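PDB 4M9Q: ARF-like GTPase from Chlamydomonas reinhardtii, which is an Arf-like small GTPase (Arl13B) with a P-loop NTPase fold, holding phosphoaminophosphonic acid-guanylate ester and a magnesium ion in this model. Local coordinates for residues A[21-25]-A[40-44]. Residues are numbered along the deposited sequence; the frame is centred on the assembly and turned at random. Where two conformers were deposited one is given.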
loop_
_atom_site.group_PDB
_atom_site.type_symbol
_atom_site.label_atom_id
_atom_site.label_comp_id
_atom_site.label_asym_id
_atom_site.label_seq_id
_atom_site.Cartn_x
_atom_site.Cartn_y
_atom_site.Cartn_z
ATOM N N LEU A 21 6.956 0.016 6.441
ATOM C CA LEU A 21 6.344 -0.964 7.309
ATOM C C LEU A 21 7.041 -1.083 8.638
ATOM O O LEU A 21 6.381 -1.088 9.657
ATOM C CB LEU A 21 6.347 -2.324 6.653
ATOM C CG LEU A 21 5.502 -3.319 7.438
ATOM C CD1 LEU A 21 4.153 -2.645 7.760
ATOM C CD2 LEU A 21 5.364 -4.630 6.688
ATOM N N ASN A 22 8.366 -1.206 8.634
ATOM C CA ASN A 22 9.139 -1.174 9.861
ATOM C C ASN A 22 8.804 0.058 10.675
ATOM O O ASN A 22 8.442 -0.059 11.824
ATOM C CB ASN A 22 10.665 -1.234 9.608
ATOM C CG ASN A 22 11.111 -2.569 9.003
ATOM O OD1 ASN A 22 10.406 -3.600 9.106
ATOM N ND2 ASN A 22 12.257 -2.559 8.341
ATOM N N SER A 23 8.867 1.237 10.085
ATOM C CA SER A 23 8.685 2.469 10.850
ATOM C C SER A 23 7.286 2.610 11.396
ATOM O O SER A 23 7.073 3.244 12.412
ATOM C CB SER A 23 9.027 3.677 9.984
ATOM O OG SER A 23 10.439 3.701 9.761
ATOM N N ILE A 24 6.320 2.027 10.707
ATOM C CA ILE A 24 4.934 2.132 11.153
ATOM C C ILE A 24 4.700 1.261 12.382
ATOM O O ILE A 24 3.853 1.598 13.216
ATOM C CB ILE A 24 3.957 1.827 10.017
ATOM C CG1 ILE A 24 2.788 2.759 10.030
ATOM C CG2 ILE A 24 3.453 0.423 10.072
ATOM C CD1 ILE A 24 2.123 2.794 8.672
ATOM N N GLN A 25 5.474 0.174 12.466
ATOM C CA GLN A 25 5.522 -0.734 13.616
ATOM C C GLN A 25 6.529 -0.284 14.702
ATOM O O GLN A 25 6.968 -1.095 15.512
ATOM C CB GLN A 25 5.924 -2.148 13.140
ATOM C CG GLN A 25 4.794 -3.128 12.852
ATOM C CD GLN A 25 4.632 -4.217 13.908
ATOM O OE1 GLN A 25 5.619 -4.724 14.486
ATOM N NE2 GLN A 25 3.376 -4.593 14.169
ATOM N N SER A 40 5.080 -9.708 6.287
ATOM C CA SER A 40 3.685 -9.733 6.728
ATOM C C SER A 40 3.712 -9.340 8.161
ATOM O O SER A 40 4.444 -9.932 8.922
ATOM C CB SER A 40 3.171 -11.174 6.602
ATOM O OG SER A 40 1.935 -11.420 7.224
ATOM N N THR A 41 2.918 -8.364 8.561
ATOM C CA THR A 41 2.762 -8.098 9.986
ATOM C C THR A 41 1.353 -7.593 10.307
ATOM O O THR A 41 0.540 -7.401 9.426
ATOM C CB THR A 41 3.833 -7.113 10.449
ATOM O OG1 THR A 41 3.245 -5.875 10.825
ATOM C CG2 THR A 41 4.775 -6.844 9.318
ATOM N N THR A 42 1.108 -7.379 11.588
ATOM C CA THR A 42 -0.173 -6.987 12.088
ATOM C C THR A 42 -0.057 -5.725 12.913
ATOM O O THR A 42 0.900 -5.554 13.637
ATOM C CB THR A 42 -0.775 -8.103 12.918
ATOM O OG1 THR A 42 -1.201 -9.151 12.037
ATOM C CG2 THR A 42 -1.968 -7.578 13.715
ATOM N N LEU A 43 -1.011 -4.819 12.717
ATOM C CA LEU A 43 -1.035 -3.524 13.367
ATOM C C LEU A 43 -2.369 -3.349 14.054
ATOM O O LEU A 43 -3.369 -3.857 13.582
ATOM C CB LEU A 43 -0.969 -2.364 12.320
ATOM C CG LEU A 43 0.211 -2.266 11.384
ATOM C CD1 LEU A 43 0.098 -1.020 10.548
ATOM C CD2 LEU A 43 1.512 -2.239 12.143
ATOM N N ASN A 44 -2.397 -2.508 15.073
ATOM C CA ASN A 44 -3.645 -2.037 15.668
ATOM C C ASN A 44 -3.917 -0.584 15.277
ATOM O O ASN A 44 -3.019 0.226 15.265
ATOM C CB ASN A 44 -3.551 -2.189 17.164
ATOM C CG ASN A 44 -3.511 -3.625 17.567
ATOM O OD1 ASN A 44 -4.080 -4.466 16.876
ATOM N ND2 ASN A 44 -2.847 -3.927 18.665
#
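L21, I24 and Q25 on one side meet T41 and L43 on the other largely through methyl and methylene groups. L21 and T41 meet tip to tip through methyl groups, CD2 of L21 lying 3.5 Å from CG2 of T41. The leucine reaches the strand because its CG stands anti to the backbone N (chi1 -170°), and the same side chain also rests on V52 and D54 of the adjoining strand 48-55. I24 and L43 cross at about a right angle, with I24 CG2 3.7 Å from L43 CD1. The other methyl of the L43 fork, CD2, meets CG of Q25 at 3.5 Å in the conformer given, so that one leucine touches two residues at the helix end. L158 and L162 of helix 157-190 add further apolar contacts to I24 and L43, respectively.

In the fold, helix 17-24 begins within the probable P-loop, and its C-terminal end packs here against strand 38-45, an outermost strand of the mixed six-stranded sheet. The L21 side chain remains about 8 Å from both the bound phosphoaminophosphonic acid-guanylate ester and the magnesium ion, so the contact lies near the nucleotide site without L21 reaching it.

Polar approaches gather at Q25, the first residue to leave helical geometry. Its side chain bends at chi2 and runs past T41 in the opposite direction, bringing NE2 near T41 OG1 and to 2.7 Å from T42 O. These approaches hold for one of two modelled conformers and are doubtful to that extent; Q25 is exposed, whereas L21 and L43 are buried.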